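Local coordinates for protein alanine dehydrogenase (Archaeoglobus fulgidus, PDB 1OMO) that catalyses the reversible NAD(+)-dependent oxidative deamination of L-alanine to pyruvate and ammonium, working as a homodimer, at residues A[13-18]-A[298-303]; A[19-24]-A[141-146]; A[63-68]-A[106-111]. One frame throughout, in Å; residues are numbered along the deposited sequence.

Contact 1 of 3, residues A[13-18]-A[298-303]; sequences SLISMD and VAVAKV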
loop_
_atom_site.group_PDB
_atom_site.type_symbol
_atom_site.label_atom_id
_atom_site.label_comp_id
_atom_site.label_asym_id
_atom_site.label_seq_id
_atom_site.Cartn_x
_atom_site.Cartn_y
_atom_site.Cartn_z
ATOM N N SER A 13 -10.632 2.321 23.165
ATOM C CA SER A 13 -11.907 2.577 23.798
ATOM C C SER A 13 -13.035 2.697 22.772
ATOM O O SER A 13 -14.148 3.112 23.125
ATOM C CB SER A 13 -11.847 3.883 24.600
ATOM O OG SER A 13 -11.898 5.038 23.750
ATOM N N LEU A 14 -12.768 2.334 21.520
ATOM C CA LEU A 14 -13.773 2.482 20.464
ATOM C C LEU A 14 -14.338 1.221 19.821
ATOM O O LEU A 14 -15.164 1.321 18.918
ATOM C CB LEU A 14 -13.221 3.405 19.362
ATOM C CG LEU A 14 -13.567 4.906 19.356
ATOM C CD1 LEU A 14 -13.937 5.352 20.730
ATOM C CD2 LEU A 14 -12.403 5.727 18.798
ATOM N N ILE A 15 -13.882 0.049 20.255
ATOM C CA ILE A 15 -14.396 -1.216 19.729
ATOM C C ILE A 15 -14.421 -2.234 20.829
ATOM O O ILE A 15 -13.561 -2.268 21.698
ATOM C CB ILE A 15 -13.540 -1.933 18.628
ATOM C CG1 ILE A 15 -13.539 -1.217 17.296
ATOM C CG2 ILE A 15 -14.234 -3.247 18.249
ATOM C CD1 ILE A 15 -13.397 -2.251 16.129
ATOM N N SER A 16 -15.400 -3.101 20.708
ATOM C CA SER A 16 -15.656 -4.202 21.620
ATOM C C SER A 16 -15.145 -5.473 20.941
ATOM O O SER A 16 -15.125 -5.536 19.721
ATOM C CB SER A 16 -17.173 -4.324 21.802
ATOM O OG SER A 16 -17.446 -5.236 22.821
ATOM N N MET A 17 -14.772 -6.490 21.711
ATOM C CA MET A 17 -14.322 -7.728 21.100
ATOM C C MET A 17 -15.525 -8.271 20.351
ATOM O O MET A 17 -15.386 -8.856 19.290
ATOM C CB MET A 17 -13.872 -8.745 22.149
ATOM C CG MET A 17 -13.681 -10.187 21.580
ATOM S SD MET A 17 -12.526 -10.257 20.207
ATOM C CE MET A 17 -10.917 -10.368 20.991
ATOM N N ASP A 18 -16.714 -8.066 20.906
ATOM C CA ASP A 18 -17.920 -8.525 20.243
ATOM C C ASP A 18 -18.122 -7.750 18.946
ATOM O O ASP A 18 -18.429 -8.335 17.920
ATOM C CB ASP A 18 -19.130 -8.360 21.168
ATOM C CG ASP A 18 -19.266 -9.515 22.151
ATOM O OD1 ASP A 18 -19.275 -9.265 23.369
ATOM O OD2 ASP A 18 -19.369 -10.675 21.702
ATOM N N VAL A 298 -9.964 -3.248 7.590
ATOM C CA VAL A 298 -10.918 -2.208 7.170
ATOM C C VAL A 298 -12.272 -2.334 7.894
ATOM O O VAL A 298 -12.796 -1.334 8.434
ATOM C CB VAL A 298 -11.140 -2.211 5.644
ATOM C CG1 VAL A 298 -12.173 -1.134 5.269
ATOM C CG2 VAL A 298 -9.810 -1.908 4.931
ATOM N N ALA A 299 -12.817 -3.554 7.938
ATOM C CA ALA A 299 -14.094 -3.812 8.623
ATOM C C ALA A 299 -14.010 -3.253 10.037
ATOM O O ALA A 299 -14.844 -2.458 10.483
ATOM C CB ALA A 299 -14.375 -5.319 8.682
ATOM N N VAL A 300 -12.973 -3.659 10.739
ATOM C CA VAL A 300 -12.796 -3.201 12.082
ATOM C C VAL A 300 -12.522 -1.693 12.177
ATOM O O VAL A 300 -12.955 -1.054 13.125
ATOM C CB VAL A 300 -11.681 -4.006 12.761
ATOM C CG1 VAL A 300 -10.905 -3.116 13.685
ATOM C CG2 VAL A 300 -12.291 -5.178 13.546
ATOM N N ALA A 301 -11.797 -1.121 11.226
ATOM C CA ALA A 301 -11.544 0.313 11.291
ATOM C C ALA A 301 -12.858 1.100 11.081
ATOM O O ALA A 301 -13.050 2.197 11.644
ATOM C CB ALA A 301 -10.492 0.714 10.254
ATOM N N LYS A 302 -13.762 0.538 10.280
ATOM C CA LYS A 302 -15.055 1.177 10.046
ATOM C C LYS A 302 -15.818 1.333 11.369
ATOM O O LYS A 302 -16.480 2.352 11.613
ATOM C CB LYS A 302 -15.912 0.361 9.079
ATOM C CG LYS A 302 -17.415 0.566 9.385
ATOM C CD LYS A 302 -18.342 0.049 8.310
ATOM C CE LYS A 302 -19.797 0.464 8.594
ATOM N NZ LYS A 302 -20.645 0.238 7.403
ATOM N N VAL A 303 -15.744 0.319 12.221
ATOM C CA VAL A 303 -16.440 0.380 13.498
ATOM C C VAL A 303 -15.833 1.417 14.426
ATOM O O VAL A 303 -16.556 2.119 15.127
ATOM C CB VAL A 303 -16.429 -0.980 14.178
ATOM C CG1 VAL A 303 -16.852 -0.836 15.640
ATOM C CG2 VAL A 303 -17.374 -1.921 13.438
#

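Contact 2 of 3, residues A[19-24]-A[141-146]; sequences EAMNAV and LEALRR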
loop_
_atom_site.group_PDB
_atom_site.type_symbol
_atom_site.label_atom_id
_atom_site.label_comp_id
_atom_site.label_asym_id
_atom_site.label_seq_id
_atom_site.Cartn_x
_atom_site.Cartn_y
_atom_site.Cartn_z
ATOM N N GLU A 19 -17.938 -6.436 18.976
ATOM C CA GLU A 19 -18.099 -5.662 17.750
ATOM C C GLU A 19 -17.085 -6.187 16.726
ATOM O O GLU A 19 -17.418 -6.419 15.573
ATOM C CB GLU A 19 -17.845 -4.173 18.001
ATOM C CG GLU A 19 -18.960 -3.453 18.739
ATOM C CD GLU A 19 -18.597 -2.008 19.018
ATOM O OE1 GLU A 19 -17.501 -1.782 19.602
ATOM O OE2 GLU A 19 -19.405 -1.112 18.654
ATOM N N ALA A 20 -15.854 -6.397 17.180
ATOM C CA ALA A 20 -14.780 -6.892 16.316
ATOM C C ALA A 20 -15.165 -8.241 15.724
ATOM O O ALA A 20 -14.931 -8.485 14.540
ATOM C CB ALA A 20 -13.460 -7.021 17.118
ATOM N N MET A 21 -15.756 -9.106 16.549
ATOM C CA MET A 21 -16.172 -10.427 16.084
ATOM C C MET A 21 -17.263 -10.383 15.030
ATOM O O MET A 21 -17.232 -11.149 14.058
ATOM C CB MET A 21 -16.623 -11.318 17.256
ATOM C CG MET A 21 -15.436 -11.967 18.002
ATOM S SD MET A 21 -15.767 -12.750 19.598
ATOM C CE MET A 21 -16.296 -14.315 19.024
ATOM N N ASN A 22 -18.222 -9.482 15.206
ATOM C CA ASN A 22 -19.291 -9.369 14.228
ATOM C C ASN A 22 -18.777 -8.852 12.901
ATOM O O ASN A 22 -19.203 -9.331 11.857
ATOM C CB ASN A 22 -20.389 -8.442 14.734
ATOM C CG ASN A 22 -21.290 -9.120 15.728
ATOM O OD1 ASN A 22 -21.972 -8.460 16.520
ATOM N ND2 ASN A 22 -21.306 -10.454 15.696
ATOM N N ALA A 23 -17.874 -7.876 12.969
ATOM C CA ALA A 23 -17.287 -7.257 11.788
ATOM C C ALA A 23 -16.410 -8.224 11.014
ATOM O O ALA A 23 -16.486 -8.293 9.791
ATOM C CB ALA A 23 -16.472 -6.013 12.191
ATOM N N VAL A 24 -15.599 -8.992 11.725
ATOM C CA VAL A 24 -14.713 -9.935 11.065
ATOM C C VAL A 24 -15.501 -11.065 10.417
ATOM O O VAL A 24 -15.165 -11.526 9.324
ATOM C CB VAL A 24 -13.641 -10.496 12.065
ATOM C CG1 VAL A 24 -12.813 -11.615 11.427
ATOM C CG2 VAL A 24 -12.720 -9.375 12.475
ATOM N N LEU A 141 -8.025 -16.035 23.639
ATOM C CA LEU A 141 -8.756 -16.460 24.827
ATOM C C LEU A 141 -10.038 -15.653 24.988
ATOM O O LEU A 141 -11.090 -16.223 25.205
ATOM C CB LEU A 141 -7.869 -16.277 26.064
ATOM C CG LEU A 141 -8.254 -16.703 27.493
ATOM C CD1 LEU A 141 -9.110 -15.660 28.096
ATOM C CD2 LEU A 141 -8.953 -18.055 27.517
ATOM N N GLU A 142 -9.938 -14.330 24.865
ATOM C CA GLU A 142 -11.088 -13.460 25.007
ATOM C C GLU A 142 -12.138 -13.662 23.909
ATOM O O GLU A 142 -13.321 -13.597 24.182
ATOM C CB GLU A 142 -10.660 -11.986 25.044
ATOM C CG GLU A 142 -9.886 -11.591 26.273
ATOM C CD GLU A 142 -10.721 -11.581 27.557
ATOM O OE1 GLU A 142 -10.120 -11.495 28.656
ATOM O OE2 GLU A 142 -11.967 -11.646 27.476
ATOM N N ALA A 143 -11.713 -13.870 22.671
ATOM C CA ALA A 143 -12.672 -14.098 21.610
ATOM C C ALA A 143 -13.390 -15.438 21.850
ATOM O O ALA A 143 -14.628 -15.532 21.725
ATOM C CB ALA A 143 -11.981 -14.125 20.285
ATOM N N LEU A 144 -12.607 -16.464 22.182
ATOM C CA LEU A 144 -13.138 -17.794 22.410
ATOM C C LEU A 144 -14.149 -17.874 23.553
ATOM O O LEU A 144 -15.128 -18.643 23.481
ATOM C CB LEU A 144 -11.987 -18.794 22.653
ATOM C CG LEU A 144 -11.074 -19.151 21.466
ATOM C CD1 LEU A 144 -9.831 -19.889 21.956
ATOM C CD2 LEU A 144 -11.854 -20.035 20.472
ATOM N N ARG A 145 -13.948 -17.109 24.615
ATOM C CA ARG A 145 -14.931 -17.215 25.649
ATOM C C ARG A 145 -16.213 -16.495 25.267
ATOM O O ARG A 145 -17.190 -16.557 25.980
ATOM C CB ARG A 145 -14.392 -16.773 27.009
ATOM C CG ARG A 145 -13.953 -15.378 27.137
ATOM C CD ARG A 145 -13.495 -15.199 28.562
ATOM N NE ARG A 145 -13.248 -13.805 28.860
ATOM C CZ ARG A 145 -13.429 -13.267 30.059
ATOM N NH1 ARG A 145 -13.866 -14.013 31.058
ATOM N NH2 ARG A 145 -13.129 -11.990 30.263
ATOM N N ARG A 146 -16.235 -15.824 24.128
ATOM C CA ARG A 146 -17.487 -15.198 23.714
ATOM C C ARG A 146 -18.282 -16.323 23.069
ATOM O O ARG A 146 -19.476 -16.238 22.930
ATOM C CB ARG A 146 -17.258 -14.095 22.673
ATOM C CG ARG A 146 -17.316 -12.681 23.221
ATOM C CD ARG A 146 -16.269 -12.455 24.272
ATOM N NE ARG A 146 -16.181 -11.052 24.642
ATOM C CZ ARG A 146 -15.207 -10.536 25.388
ATOM N NH1 ARG A 146 -15.212 -9.235 25.682
ATOM N NH2 ARG A 146 -14.229 -11.324 25.836
#

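Contact 3 of 3, residues A[63-68]-A[106-111]; sequences GLKWVN and SLRTGA. With NAD (nicotinamide-adenine-dinucleotide), chain D.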
loop_
_atom_site.group_PDB
_atom_site.type_symbol
_atom_site.label_atom_id
_atom_site.label_comp_id
_atom_site.label_asym_id
_atom_site.label_seq_id
_atom_site.Cartn_x
_atom_site.Cartn_y
_atom_site.Cartn_z
ATOM N N GLY A 63 -9.616 1.395 2.617
ATOM C CA GLY A 63 -8.524 1.801 3.501
ATOM C C GLY A 63 -7.253 1.042 3.233
ATOM O O GLY A 63 -7.249 0.039 2.514
ATOM N N LEU A 64 -6.154 1.518 3.796
ATOM C CA LEU A 64 -4.885 0.827 3.629
ATOM C C LEU A 64 -4.157 0.738 4.957
ATOM O O LEU A 64 -3.962 1.755 5.604
ATOM C CB LEU A 64 -3.983 1.544 2.609
ATOM C CG LEU A 64 -2.636 0.781 2.500
ATOM C CD1 LEU A 64 -2.189 0.713 1.076
ATOM C CD2 LEU A 64 -1.558 1.444 3.358
ATOM N N LYS A 65 -3.758 -0.464 5.370
ATOM C CA LYS A 65 -3.010 -0.597 6.609
ATOM C C LYS A 65 -1.542 -0.756 6.192
ATOM O O LYS A 65 -1.231 -1.482 5.231
ATOM C CB LYS A 65 -3.452 -1.822 7.426
ATOM C CG LYS A 65 -2.970 -1.758 8.874
ATOM C CD LYS A 65 -3.355 -2.981 9.696
ATOM C CE LYS A 65 -2.548 -4.232 9.281
ATOM N NZ LYS A 65 -2.944 -5.371 10.125
ATOM N N TRP A 66 -0.665 -0.047 6.899
ATOM C CA TRP A 66 0.780 -0.072 6.639
ATOM C C TRP A 66 1.436 -0.469 7.980
ATOM O O TRP A 66 1.518 0.332 8.903
ATOM C CB TRP A 66 1.194 1.319 6.159
ATOM C CG TRP A 66 2.607 1.534 5.761
ATOM C CD1 TRP A 66 3.403 2.550 6.186
ATOM C CD2 TRP A 66 3.355 0.831 4.761
ATOM N NE1 TRP A 66 4.594 2.538 5.515
ATOM C CE2 TRP A 66 4.599 1.487 4.631
ATOM C CE3 TRP A 66 3.100 -0.299 3.966
ATOM C CZ2 TRP A 66 5.597 1.061 3.722
ATOM C CZ3 TRP A 66 4.085 -0.733 3.061
ATOM C CH2 TRP A 66 5.323 -0.049 2.955
ATOM N N VAL A 67 1.814 -1.745 8.078
ATOM C CA VAL A 67 2.399 -2.388 9.275
ATOM C C VAL A 67 3.849 -2.791 9.104
ATOM O O VAL A 67 4.241 -3.247 8.037
ATOM C CB VAL A 67 1.789 -3.754 9.574
ATOM C CG1 VAL A 67 1.584 -3.908 11.025
ATOM C CG2 VAL A 67 0.576 -3.992 8.723
ATOM N N ASN A 68 4.612 -2.718 10.184
ATOM C CA ASN A 68 6.010 -3.119 10.123
ATOM C C ASN A 68 6.287 -4.256 11.132
ATOM O O ASN A 68 5.488 -4.532 12.039
ATOM C CB ASN A 68 6.896 -1.966 10.496
ATOM C CG ASN A 68 7.088 -1.885 11.969
ATOM O OD1 ASN A 68 8.129 -2.298 12.503
ATOM N ND2 ASN A 68 6.086 -1.383 12.656
ATOM N N SER A 106 -4.291 -6.897 16.671
ATOM C CA SER A 106 -4.330 -8.004 17.649
ATOM C C SER A 106 -5.786 -8.403 17.901
ATOM O O SER A 106 -6.133 -9.594 17.909
ATOM C CB SER A 106 -3.687 -7.587 18.986
ATOM O OG SER A 106 -2.279 -7.663 18.905
ATOM N N LEU A 107 -6.630 -7.385 18.063
ATOM C CA LEU A 107 -8.051 -7.561 18.326
ATOM C C LEU A 107 -8.725 -8.382 17.241
ATOM O O LEU A 107 -9.372 -9.387 17.543
ATOM C CB LEU A 107 -8.740 -6.203 18.425
ATOM C CG LEU A 107 -9.880 -5.960 19.429
ATOM C CD1 LEU A 107 -11.040 -5.308 18.709
ATOM C CD2 LEU A 107 -10.313 -7.203 20.115
ATOM N N ARG A 108 -8.574 -7.981 15.972
ATOM C CA ARG A 108 -9.254 -8.699 14.919
ATOM C C ARG A 108 -8.647 -10.078 14.627
ATOM O O ARG A 108 -9.265 -10.897 13.965
ATOM C CB ARG A 108 -9.360 -7.849 13.648
ATOM C CG ARG A 108 -8.055 -7.375 13.000
ATOM C CD ARG A 108 -7.189 -8.485 12.385
ATOM N NE ARG A 108 -6.302 -7.963 11.334
ATOM C CZ ARG A 108 -5.197 -8.573 10.897
ATOM N NH1 ARG A 108 -4.818 -9.722 11.433
ATOM N NH2 ARG A 108 -4.507 -8.072 9.874
ATOM N N THR A 109 -7.443 -10.333 15.114
ATOM C CA THR A 109 -6.832 -11.654 14.915
ATOM C C THR A 109 -7.495 -12.488 15.993
ATOM O O THR A 109 -7.906 -13.625 15.752
ATOM C CB THR A 109 -5.294 -11.608 15.120
ATOM O OG1 THR A 109 -4.749 -10.608 14.235
ATOM C CG2 THR A 109 -4.669 -12.983 14.801
ATOM N N GLY A 110 -7.642 -11.907 17.174
ATOM C CA GLY A 110 -8.332 -12.634 18.212
ATOM C C GLY A 110 -9.744 -12.969 17.751
ATOM O O GLY A 110 -10.189 -14.124 17.842
ATOM N N ALA A 111 -10.461 -11.963 17.236
ATOM C CA ALA A 111 -11.835 -12.171 16.779
ATOM C C ALA A 111 -11.919 -13.313 15.745
ATOM O O ALA A 111 -12.801 -14.177 15.838
ATOM C CB ALA A 111 -12.408 -10.864 16.195
HETATM P PA NAD D . 4.707 -12.273 21.558
HETATM O O1A NAD D . 6.177 -12.231 21.357
HETATM O O2A NAD D . 4.081 -11.380 22.638
HETATM O O5B NAD D . 3.996 -13.748 21.777
HETATM C C5B NAD D . 4.661 -15.017 21.372
HETATM C C4B NAD D . 4.836 -15.859 22.663
HETATM O O4B NAD D . 5.454 -17.121 22.151
HETATM C C3B NAD D . 5.911 -15.352 23.737
HETATM O O3B NAD D . 5.299 -15.232 25.082
HETATM C C2B NAD D . 7.072 -16.375 23.685
HETATM O O2B NAD D . 7.862 -16.566 24.801
HETATM C C1B NAD D . 6.313 -17.627 23.146
HETATM N N9A NAD D . 7.144 -18.536 22.412
HETATM C C8A NAD D . 8.168 -18.333 21.509
HETATM N N7A NAD D . 8.676 -19.450 21.032
HETATM C C5A NAD D . 8.023 -20.461 21.590
HETATM C C6A NAD D . 8.141 -21.911 21.434
HETATM N N6A NAD D . 9.036 -22.451 20.647
HETATM N N1A NAD D . 7.250 -22.649 22.193
HETATM C C2A NAD D . 6.326 -22.110 23.023
HETATM N N3A NAD D . 6.181 -20.717 23.209
HETATM C C4A NAD D . 7.041 -19.934 22.456
HETATM O O3 NAD D . 3.744 -12.063 20.216
HETATM P PN NAD D . 2.072 -11.964 19.930
HETATM O O1N NAD D . 1.371 -12.358 21.204
HETATM O O2N NAD D . 1.779 -10.663 19.211
HETATM O O5D NAD D . 1.972 -13.252 18.847
HETATM C C5D NAD D . 3.174 -13.160 17.836
HETATM C C4D NAD D . 3.052 -14.144 16.719
HETATM O O4D NAD D . 1.687 -13.911 16.056
HETATM C C3D NAD D . 4.079 -13.966 15.556
HETATM O O3D NAD D . 4.295 -15.190 14.828
HETATM C C2D NAD D . 3.373 -12.886 14.731
HETATM O O2D NAD D . 4.006 -12.559 13.538
HETATM C C1D NAD D . 1.899 -13.506 14.643
HETATM N N1N NAD D . 0.707 -12.617 14.417
HETATM C C2N NAD D . -0.153 -13.109 13.342
HETATM C C3N NAD D . -1.403 -12.399 13.226
HETATM C C7N NAD D . -2.357 -12.951 12.005
HETATM O O7N NAD D . -3.212 -12.160 11.514
HETATM N N7N NAD D . -2.190 -14.249 11.593
HETATM C C4N NAD D . -1.849 -11.330 14.040
HETATM C C5N NAD D . -0.894 -10.952 15.069
HETATM C C6N NAD D . 0.346 -11.584 15.253
#

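Contact 1 of 3, residues A[13-18]-A[298-303]
Ile15 carries this contact by reaching from the turn before helix 17-32 to Val300 and Val303, one helical turn apart on helix 294-311. The interaction across the segments is mainly apolar, and together they bury 164 Å². The longer branch of Ile15 does the touching: CG1 lies 3.7 Å from Val303 CG1, while CD1 at the end meets Val300 CG1 at 3.6 Å. The Ile15 and Val303 side chains cross at about a right angle, whereas Ile15 and Val300 cross obliquely. Ile15 has CG1 beside its backbone N and anti to the carbonyl carbon (chi1 -70°), which sends that branch to the helix. The other branch, CG2, faces Leu107 and Ala20, so a beta-branched residue suits a place that has neighbours on two sides. The two valines are compact enough to let the turn come close to the helix backbone.

Polar atoms meet this hydrocarbon at the helix surface. Ile15 CD1 stands 3.3 Å from Val300 O, a carbonyl that also accepts a weak bond from Val303 N at 3.2 Å. The carbonyl of Leu14 is bonded to Asn307 ND2, one turn beyond Val303, which adds a polar tie between the turn and helix 294-311. At the start of helix 17-32, Ser16 takes the N-cap position, and its backbone N is bonded to Glu19 OE1, the side chain of the third helical residue reaching back.

Val300 also packs on Arg108, an NAD-binding residue, although the Val300 side chain itself remains about 12 Å from the nearest NAD atoms. The arrangement is plain apolar packing of the lead-in to an N-terminal helix against the late helix 294-311 of this two-domain, mu-crystallin-like fold.

Contact 2 of 3, residues A[19-24]-A[141-146]
Met21 on helix 17-32 reaches Ala143 and Arg146 on helix 135-147, the helix that follows the first strand of the Rossmann-fold NAD domain. Its CB leaves toward that helix, and CG then passes Ala111 of helix 102-120. Met21 SD is the first atom to meet helix 135-147: it lies 3.7 Å from Arg146 CB and 4.1 Å from Ala143 CB. The chain bends at the last torsion (chi3 84°) and lays Met21 CE against the backbone, 3.4 Å from Ala143 O and 3.8 Å from Arg146 CB. A long, flexible thioether suits this span, and the small Ala143 lets it approach the helix. An alanine here would lack SD and CE, which would probably open a gap beside Ala143 and take a packing partner from the aliphatic base of Arg146.

Beyond that base, Arg146 turns away to join a salt-bridge network with Glu142 and Arg145. Arg145 holds Glu142 OE2 side-on, through NE at 2.9 Å and NH2 at 3.0 Å. Glu142 OE2 also offers its anti lone pair to Arg146 NH2 at 2.8 Å, and that nitrogen also donates to Glu142 O from above the carbonyl plane.

Contact 3 of 3, residues A[63-68]-A[106-111]
Lys65 and Arg108, reaching from opposite directions between strand 61-69 and helix 102-120, bring two basic groups together in a buried contact. Lys65 NZ is 3.1 Å from Arg108 NH2, a donor-donor approach and no hydrogen bond. Asp297 probably accounts for it: OD2 forms a salt bridge with Lys65 NZ and OD1 with Arg108 NE, so both groups gather round one anion. Thr105 OG1 also bonds Lys65 NZ, the amine inferred to act as proton donor or acceptor.

Arg108 has its CG between the backbone N and the carbonyl carbon (chi1 60°) and bends again at chi2, which brings the guanidinium back toward the cofactor. Arg108 NH1 gives a 2.9 Å hydrogen bond to NAD O7N, which approaches the rim of the flat guanidinium. NH1 also makes a weak bond to Thr109 OG1. Thr109 uses both branches on the nicotinamide: Thr109 OG1 lies 3.0 Å and CG2 3.4 Å from NAD C4N, the hydride-accepting carbon, and OG1 is also hydrogen-bonded to Thr105 O, one turn back.

Strand 61-69 runs between strands 50-58 and 83-88, with Trp66 NE1 bonded to Asn88 of the second subunit, while helix 102-120 packs against helices 17-32 and 135-147.

How the contacts relate
From the N terminus, the chain passes from strand 3-6 of the mixed sheet through the short helix 8-12 into helix 17-32, whose lead-in and first turns serve contacts 1 and 2. It then builds strand 61-69 and helix 102-120, where contact 3 closes the shortest loop. Helix 135-147 follows in the NAD domain and closes contact 2 around that loop. Much later, helix 294-311 closes contact 1 around both, so the three nest and none cross. Helix 102-120 is the shared neighbour: Leu107 meets Met17, and Gly110 meets Ala143. Together the contacts tie the beta-sandwich dimer domain to the Rossmann domain through the helices between them, with contact 3 alone at the nicotinamide.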